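Local coordinates for putative iron binding protein (Bordetella pertussis Tohama I, PDB 1Y9U) that probably binds ferric iron in the periplasm through tyrosine side chains, as a solute-binding protein of the kind that serves bacterial iron uptake, at residues 82-87 / 256-261; 20-25 / 268-273. One frame throughout, in Å; residues are numbered along the deposited sequence.

Overall arrangement
Two helix-to-helix contacts illustrate how one lobe of a periplasmic binding protein is closed by segments far apart in sequence. Interaction 2 ties helix 20-30, near the start of the chain, to helix 264-273; interaction 1 falls between these in sequence, joining the short helix 82-87 to helix 251-261. Their centres lie about 15 Å apart, on the same side of the chain's centre. Helices 251-261 and 264-273 are consecutive, and helix 20-30 packs on both: Leu22 of interaction 2 also touches Leu261 of interaction 1, and Tyr260 OH probably bonds to Leu22 O. The late helices thus join early ones, and the chain returns to its first lobe, as expected for this family.

Interaction 1 (82-87 / 256-261); sequences QTLDSV and KLLEYL
Leu84 reaches from helix 82-87 to Leu258 and to the aliphatic part of Glu259, and this apolar meeting forms the tight half of the contact. Both methyl groups of the leucine pack on the branch point of Leu258, with Leu84 CD1 3.8 Å and Leu84 CD2 3.9 Å from Leu258 CG. Leu84 CD2 also comes to 3.6 Å from the backbone Leu258 O, so the branch meets side chain and main chain together. On the Glu259 side, Leu84 CD1 lies 4.0 Å from Glu259 CG. The CA-CB bond of Leu84 does not aim straight at the other helix; CG, set anti to the carbonyl carbon (chi1 -75°), brings the branched end closer. Leu258 crosses it at about a right angle, and both leucines are buried.

The short segments run nearly the same way, their axes 26° apart and 9.3 Å from each other at closest approach. In this periplasmic binding protein fold the pair sits against the mixed sheet: Leu84 and Leu258 both reach Tyr100 of strand 100-112, and Leu258 also packs on Ala242 and Val244 of strand 237-245, whereas Leu84 touches the loop residues Ile79 and Val262.

Toward solvent the fit becomes looser and more polar. Glu259 extends beyond CG across Thr83, with Glu259 OE2 3.8 Å from Thr83 CB. One side chain therefore spans both regimes, giving a methylene to the leucine and a carboxylate to the wetter rim. No direct hydrogen bond joins segments 82-87 and 256-261. Instead a water donates to Glu259 OE2 over 3.1 Å and is hydrogen-bonded to Thr83 OG1 at 2.7 Å. The same OE2 is hydrogen-bonded to Ser81 OG, just ahead of helix 82-87, and Ser81 OG accepts in turn from Leu84 N.

Interaction 2 (20-25 / 268-273); sequences QPLLDA and TLYAQA
Leu22 points from helix 20-30 toward two successive residues of helix 264-273, Leu269 and Tyr270. Its CB faces the Leu269 methyl, with Leu269 CD1 3.9 Å from Leu22 CB. Its CD2 methyl slips between the two residues: Leu22 CD2 is 4.1 Å from Leu269 CB, and on the other flank 3.6 Å from Tyr270 CA and 3.7 Å from Tyr270 CB. Relative to the tyrosine ring, Leu22 CD2 sits at the edge, near the ring plane, and 4.0 Å from Tyr270 CD1; it is not stacked over a face. An uncommon torsion places it there, since Leu22 CG stands between its own backbone N and carbonyl carbon (chi1 67°).

The two residues that receive Leu22 diverge. Leu269 points toward helix 20-30 and covers the outer, exposed margin. Tyr270 instead turns its CG anti to the backbone N (chi1 -174°), and its ring runs into the interior, where Leu102 and Ser103 of strand 100-112 touch it and its OH is hydrogen-bonded to Ser240 OG.

No hydrogen bond joins the segments; the Tyr270 side chain is about 10 Å from that of Tyr199, an iron ligand in the metal-bound protein. Helix 20-30 is the connection of a beta-alpha-beta unit between parallel strands 7-12 and 33-38, and the late helix 264-273 packs on it, consistent with a periplasmic binding protein lobe built from early and late parts of the chain.

Interaction 1 (82-87 / 256-261)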
ATOM      1  N   GLN A  82       7.677 -22.628   4.325  1.00 13.37           N
ATOM      2  CA  GLN A  82       7.030 -23.009   3.090  1.00 12.89           C
ATOM      3  C   GLN A  82       5.621 -22.391   3.004  1.00 12.40           C
ATOM      4  O   GLN A  82       5.153 -22.086   1.917  1.00 11.59           O
ATOM      5  CB  GLN A  82       6.982 -24.538   2.950  1.00 13.15           C
ATOM      6  CG  GLN A  82       6.219 -24.993   1.723  1.00 13.94           C
ATOM      7  CD  GLN A  82       4.717 -25.163   1.966  1.00 12.92           C
ATOM      8  OE1 GLN A  82       4.273 -25.287   3.124  1.00 14.30           O
ATOM      9  NE2 GLN A  82       3.941 -25.191   0.881  1.00 12.68           N
ATOM     10  N   THR A  83       4.962 -22.210   4.139  1.00 12.11           N
ATOM     11  CA  THR A  83       3.620 -21.641   4.139  1.00 11.99           C
ATOM     12  C   THR A  83       3.664 -20.220   3.605  1.00 12.11           C
ATOM     13  O   THR A  83       2.945 -19.872   2.688  1.00 12.21           O
ATOM     14  CB  THR A  83       3.036 -21.660   5.548  1.00 12.35           C
ATOM     15  OG1 THR A  83       2.849 -23.023   5.970  1.00 13.62           O
ATOM     16  CG2 THR A  83       1.657 -21.012   5.591  1.00 13.12           C
ATOM     17  N   LEU A  84       4.559 -19.422   4.155  1.00 11.36           N
ATOM     18  CA  LEU A  84       4.679 -18.036   3.729  1.00 12.02           C
ATOM     19  C   LEU A  84       5.232 -17.934   2.304  1.00 12.29           C
ATOM     20  O   LEU A  84       4.727 -17.159   1.505  1.00 12.82           O
ATOM     21  CB  LEU A  84       5.520 -17.234   4.723  1.00 12.70           C
ATOM     22  CG  LEU A  84       4.815 -16.881   6.047  1.00 14.55           C
ATOM     23  CD1 LEU A  84       5.830 -16.652   7.157  1.00 17.20           C
ATOM     24  CD2 LEU A  84       3.895 -15.701   5.902  1.00 16.75           C
ATOM     25  N   ASP A  85       6.250 -18.714   1.957  1.00 12.51           N
ATOM     26  CA  ASP A  85       6.869 -18.582   0.642  1.00 12.94           C
ATOM     27  C   ASP A  85       5.932 -19.009  -0.474  1.00 12.36           C
ATOM     28  O   ASP A  85       5.976 -18.487  -1.572  1.00 13.23           O
ATOM     29  CB  ASP A  85       8.160 -19.391   0.546  1.00 14.02           C
ATOM     30  CG  ASP A  85       9.295 -18.779   1.338  1.00 16.48           C
ATOM     31  OD1 ASP A  85       9.135 -17.653   1.867  1.00 16.83           O
ATOM     32  OD2 ASP A  85      10.404 -19.362   1.461  1.00 21.39           O
ATOM     33  N   SER A  86       5.071 -19.980  -0.201  1.00 11.34           N
ATOM     34  CA  SER A  86       4.165 -20.454  -1.225  1.00 11.82           C
ATOM     35  C   SER A  86       2.941 -19.588  -1.393  1.00 11.56           C
ATOM     36  O   SER A  86       2.251 -19.719  -2.382  1.00 13.09           O
ATOM     37  CB  SER A  86       3.737 -21.897  -0.947  1.00 11.38           C
ATOM     38  OG  SER A  86       2.960 -22.018   0.228  1.00 11.17           O
ATOM     39  N   VAL A  87       2.630 -18.758  -0.396  1.00 11.85           N
ATOM     40  CA  VAL A  87       1.503 -17.834  -0.464  1.00 11.57           C
ATOM     41  C   VAL A  87       1.909 -16.481  -1.037  1.00 11.35           C
ATOM     42  O   VAL A  87       1.236 -15.945  -1.895  1.00 12.17           O
ATOM     43  CB  VAL A  87       0.859 -17.602   0.922  1.00 11.89           C
ATOM     44  CG1 VAL A  87      -0.170 -16.476   0.844  1.00 11.84           C
ATOM     45  CG2 VAL A  87       0.224 -18.881   1.423  1.00 12.54           C
ATOM     46  N   LYS A 256       3.922 -18.858  13.808  1.00 13.50           N
ATOM     47  CA  LYS A 256       2.541 -19.317  13.703  1.00 14.08           C
ATOM     48  C   LYS A 256       1.603 -18.160  13.389  1.00 12.91           C
ATOM     49  O   LYS A 256       0.718 -18.273  12.555  1.00 12.88           O
ATOM     50  CB  LYS A 256       2.092 -20.021  14.988  1.00 15.55           C
ATOM     51  CG  LYS A 256       2.714 -21.384  15.210  1.00 18.76           C
ATOM     52  CD  LYS A 256       2.146 -22.056  16.443  1.00 22.53           C
ATOM     53  CE  LYS A 256       2.493 -23.550  16.460  1.00 25.07           C
ATOM     54  NZ  LYS A 256       2.512 -24.137  17.823  1.00 28.29           N
ATOM     55  N   LEU A 257       1.796 -17.037  14.064  1.00 12.64           N
ATOM     56  CA  LEU A 257       0.963 -15.861  13.815  1.00 11.90           C
ATOM     57  C   LEU A 257       1.171 -15.316  12.407  1.00 11.90           C
ATOM     58  O   LEU A 257       0.209 -15.022  11.715  1.00 11.82           O
ATOM     59  CB  LEU A 257       1.218 -14.774  14.853  1.00 11.88           C
ATOM     60  CG  LEU A 257       0.450 -13.463  14.666  1.00 12.83           C
ATOM     61  CD1 LEU A 257      -1.045 -13.721  14.705  1.00 13.82           C
ATOM     62  CD2 LEU A 257       0.868 -12.495  15.757  1.00 14.74           C
ATOM     63  N   LEU A 258       2.414 -15.226  11.961  1.00 12.14           N
ATOM     64  CA  LEU A 258       2.664 -14.676  10.640  1.00 12.75           C
ATOM     65  C   LEU A 258       2.095 -15.606   9.561  1.00 12.36           C
ATOM     66  O   LEU A 258       1.509 -15.158   8.583  1.00 12.57           O
ATOM     67  CB  LEU A 258       4.153 -14.411  10.480  1.00 13.84           C
ATOM     68  CG  LEU A 258       4.672 -13.739   9.222  1.00 16.16           C
ATOM     69  CD1 LEU A 258       4.015 -12.406   9.061  1.00 16.68           C
ATOM     70  CD2 LEU A 258       6.180 -13.595   9.318  1.00 17.57           C
ATOM     71  N   GLU A 259       2.228 -16.915   9.755  1.00 11.56           N
ATOM     72  CA  GLU A 259       1.636 -17.873   8.831  1.00 11.23           C
ATOM     73  C   GLU A 259       0.108 -17.770   8.846  1.00 11.35           C
ATOM     74  O   GLU A 259      -0.542 -17.887   7.811  1.00 11.84           O
ATOM     75  CB  GLU A 259       2.108 -19.311   9.158  1.00 11.31           C
ATOM     76  CG  GLU A 259       3.577 -19.511   8.839  1.00 12.07           C
ATOM     77  CD  GLU A 259       4.151 -20.849   9.257  1.00 13.22           C
ATOM     78  OE1 GLU A 259       3.541 -21.493  10.143  1.00 16.11           O
ATOM     79  OE2 GLU A 259       5.192 -21.240   8.694  1.00 13.58           O
ATOM     80  N   TYR A 260      -0.483 -17.546  10.014  1.00 11.08           N
ATOM     81  CA  TYR A 260      -1.927 -17.343  10.113  1.00 10.98           C
ATOM     82  C   TYR A 260      -2.361 -16.109   9.301  1.00 10.94           C
ATOM     83  O   TYR A 260      -3.390 -16.118   8.637  1.00 10.98           O
ATOM     84  CB  TYR A 260      -2.352 -17.179  11.583  1.00 11.82           C
ATOM     85  CG  TYR A 260      -3.746 -16.648  11.742  1.00 12.63           C
ATOM     86  CD1 TYR A 260      -4.842 -17.443  11.500  1.00 12.69           C
ATOM     87  CD2 TYR A 260      -3.965 -15.322  12.079  1.00 12.62           C
ATOM     88  CE1 TYR A 260      -6.118 -16.960  11.632  1.00 14.00           C
ATOM     89  CE2 TYR A 260      -5.229 -14.824  12.217  1.00 13.37           C
ATOM     90  CZ  TYR A 260      -6.317 -15.638  11.988  1.00 13.74           C
ATOM     91  OH  TYR A 260      -7.601 -15.149  12.126  1.00 16.19           O
ATOM     92  N   LEU A 261      -1.553 -15.065   9.354  1.00 10.85           N
ATOM     93  CA  LEU A 261      -1.898 -13.804   8.694  1.00 10.98           C
ATOM     94  C   LEU A 261      -1.969 -13.907   7.171  1.00 10.81           C
ATOM     95  O   LEU A 261      -2.634 -13.080   6.539  1.00 10.96           O
ATOM     96  CB  LEU A 261      -0.944 -12.672   9.107  1.00 11.44           C
ATOM     97  CG  LEU A 261      -1.101 -12.179  10.555  1.00 12.69           C
ATOM     98  CD1 LEU A 261       0.038 -11.270  10.944  1.00 12.80           C
ATOM     99  CD2 LEU A 261      -2.421 -11.495  10.791  1.00 14.29           C
TER
HETATM  100  O   HOH W   1       5.313 -23.748   6.838  1.00 19.94           O

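Interaction 2 (20-25 / 268-273)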
ATOM      1  N   GLN A  20      -8.249  -6.569  15.080  1.00 21.14           N
ATOM      2  CA  GLN A  20      -8.569  -7.254  16.339  1.00 20.62           C
ATOM      3  C   GLN A  20      -9.443  -8.491  16.145  1.00 19.90           C
ATOM      4  O   GLN A  20      -9.176  -9.513  16.753  1.00 18.65           O
ATOM      5  CB  GLN A  20      -9.163  -6.300  17.392  1.00 21.20           C
ATOM      6  CG  GLN A  20      -9.078  -6.845  18.846  1.00 22.42           C
ATOM      7  CD  GLN A  20      -7.654  -7.143  19.300  1.00 24.37           C
ATOM      8  OE1 GLN A  20      -6.777  -6.289  19.195  1.00 28.21           O
ATOM      9  NE2 GLN A  20      -7.415  -8.367  19.775  1.00 24.28           N
ATOM     10  N   PRO A  21     -10.489  -8.426  15.329  1.00 19.76           N
ATOM     11  CA  PRO A  21     -11.297  -9.622  15.093  1.00 19.65           C
ATOM     12  C   PRO A  21     -10.483 -10.823  14.593  1.00 19.03           C
ATOM     13  O   PRO A  21     -10.653 -11.918  15.122  1.00 19.44           O
ATOM     14  CB  PRO A  21     -12.327  -9.147  14.069  1.00 20.19           C
ATOM     15  CG  PRO A  21     -12.470  -7.675  14.377  1.00 20.75           C
ATOM     16  CD  PRO A  21     -11.062  -7.238  14.651  1.00 20.20           C
ATOM     17  N   LEU A  22      -9.587 -10.631  13.634  1.00 18.38           N
ATOM     18  CA  LEU A  22      -8.810 -11.763  13.145  1.00 17.90           C
ATOM     19  C   LEU A  22      -7.767 -12.233  14.180  1.00 17.39           C
ATOM     20  O   LEU A  22      -7.486 -13.416  14.265  1.00 17.04           O
ATOM     21  CB  LEU A  22      -8.212 -11.478  11.756  1.00 18.30           C
ATOM     22  CG  LEU A  22      -7.134 -10.411  11.600  1.00 18.47           C
ATOM     23  CD1 LEU A  22      -5.755 -10.932  11.892  1.00 19.10           C
ATOM     24  CD2 LEU A  22      -7.170  -9.856  10.171  1.00 17.84           C
ATOM     25  N   LEU A  23      -7.248 -11.329  15.012  1.00 16.89           N
ATOM     26  CA  LEU A  23      -6.364 -11.712  16.100  1.00 16.83           C
ATOM     27  C   LEU A  23      -7.106 -12.513  17.171  1.00 16.91           C
ATOM     28  O   LEU A  23      -6.554 -13.476  17.723  1.00 16.71           O
ATOM     29  CB  LEU A  23      -5.704 -10.479  16.724  1.00 17.38           C
ATOM     30  CG  LEU A  23      -4.775  -9.688  15.806  1.00 17.49           C
ATOM     31  CD1 LEU A  23      -4.251  -8.480  16.554  1.00 19.18           C
ATOM     32  CD2 LEU A  23      -3.639 -10.550  15.318  1.00 16.41           C
ATOM     33  N   ASP A  24      -8.345 -12.121  17.444  1.00 16.62           N
ATOM     34  CA  ASP A  24      -9.178 -12.842  18.415  1.00 17.14           C
ATOM     35  C   ASP A  24      -9.488 -14.251  17.930  1.00 17.13           C
ATOM     36  O   ASP A  24      -9.531 -15.189  18.737  1.00 16.85           O
ATOM     37  CB  ASP A  24     -10.493 -12.097  18.703  1.00 17.35           C
ATOM     38  CG  ASP A  24     -10.290 -10.845  19.545  1.00 18.87           C
ATOM     39  OD1 ASP A  24     -11.251 -10.063  19.643  1.00 21.69           O
ATOM     40  OD2 ASP A  24      -9.223 -10.567  20.124  1.00 20.76           O
ATOM     41  N   ALA A  25      -9.726 -14.414  16.631  1.00 16.65           N
ATOM     42  CA  ALA A  25      -9.956 -15.755  16.085  1.00 16.77           C
ATOM     43  C   ALA A  25      -8.708 -16.633  16.240  1.00 16.46           C
ATOM     44  O   ALA A  25      -8.799 -17.794  16.645  1.00 16.14           O
ATOM     45  CB  ALA A  25     -10.371 -15.674  14.652  1.00 17.59           C
ATOM     46  N   THR A 268      -8.901 -12.821   4.172  1.00 11.02           N
ATOM     47  CA  THR A 268     -10.222 -12.332   3.813  1.00 12.07           C
ATOM     48  C   THR A 268     -10.594 -11.147   4.709  1.00 12.70           C
ATOM     49  O   THR A 268     -10.958 -10.074   4.199  1.00 14.86           O
ATOM     50  CB  THR A 268     -11.263 -13.475   3.920  1.00 12.24           C
ATOM     51  OG1 THR A 268     -10.849 -14.597   3.119  1.00 13.43           O
ATOM     52  CG2 THR A 268     -12.607 -13.036   3.378  1.00 14.02           C
ATOM     53  N   LEU A 269     -10.438 -11.325   6.007  1.00 12.86           N
ATOM     54  CA  LEU A 269     -10.749 -10.267   6.985  1.00 13.63           C
ATOM     55  C   LEU A 269      -9.738  -9.113   6.921  1.00 13.46           C
ATOM     56  O   LEU A 269     -10.122  -7.947   7.026  1.00 13.94           O
ATOM     57  CB  LEU A 269     -10.784 -10.839   8.410  1.00 14.30           C
ATOM     58  CG  LEU A 269     -11.843 -11.904   8.698  1.00 17.77           C
ATOM     59  CD1 LEU A 269     -11.604 -12.546  10.076  1.00 19.24           C
ATOM     60  CD2 LEU A 269     -13.241 -11.313   8.594  1.00 21.19           C
ATOM     61  N   TYR A 270      -8.466  -9.445   6.767  1.00 12.42           N
ATOM     62  CA  TYR A 270      -7.343  -8.504   6.797  1.00 12.61           C
ATOM     63  C   TYR A 270      -7.490  -7.452   5.702  1.00 14.06           C
ATOM     64  O   TYR A 270      -7.342  -6.249   5.952  1.00 14.83           O
ATOM     65  CB  TYR A 270      -5.992  -9.249   6.672  1.00 13.60           C
ATOM     66  CG  TYR A 270      -4.777  -8.362   6.837  1.00 14.04           C
ATOM     67  CD1 TYR A 270      -4.123  -8.264   8.059  1.00 16.96           C
ATOM     68  CD2 TYR A 270      -4.259  -7.645   5.769  1.00 11.27           C
ATOM     69  CE1 TYR A 270      -3.028  -7.447   8.223  1.00 18.41           C
ATOM     70  CE2 TYR A 270      -3.172  -6.809   5.933  1.00 12.67           C
ATOM     71  CZ  TYR A 270      -2.558  -6.710   7.154  1.00 16.33           C
ATOM     72  OH  TYR A 270      -1.457  -5.895   7.340  1.00 17.84           O
ATOM     73  N   ALA A 271      -7.780  -7.912   4.496  1.00 13.95           N
ATOM     74  CA  ALA A 271      -7.873  -7.018   3.343  1.00 14.75           C
ATOM     75  C   ALA A 271      -9.162  -6.249   3.389  1.00 16.03           C
ATOM     76  O   ALA A 271      -9.158  -5.045   3.127  1.00 15.96           O
ATOM     77  CB  ALA A 271      -7.750  -7.792   2.036  1.00 14.61           C
ATOM     78  N   GLN A 272     -10.265  -6.900   3.750  1.00 17.20           N
ATOM     79  CA  GLN A 272     -11.565  -6.227   3.836  1.00 18.94           C
ATOM     80  C   GLN A 272     -11.513  -5.041   4.808  1.00 18.25           C
ATOM     81  O   GLN A 272     -12.140  -4.003   4.551  1.00 18.39           O
ATOM     82  CB  GLN A 272     -12.675  -7.218   4.226  1.00 19.46           C
ATOM     83  CG  GLN A 272     -14.112  -6.632   4.390  1.00 23.21           C
ATOM     84  CD  GLN A 272     -14.939  -6.615   3.088  1.00 26.87           C
ATOM     85  OE1 GLN A 272     -15.800  -5.735   2.898  1.00 29.34           O
ATOM     86  NE2 GLN A 272     -14.710  -7.593   2.215  1.00 28.43           N
ATOM     87  N   ALA A 273     -10.724  -5.145   5.881  1.00 18.03           N
ATOM     88  CA  ALA A 273     -10.742  -4.137   6.927  1.00 17.59           C
ATOM     89  C   ALA A 273     -10.423  -2.733   6.420  1.00 16.53           C
ATOM     90  O   ALA A 273     -11.066  -1.801   6.882  1.00 17.20           O
ATOM     91  CB  ALA A 273      -9.805  -4.503   8.051  1.00 18.26           C
TER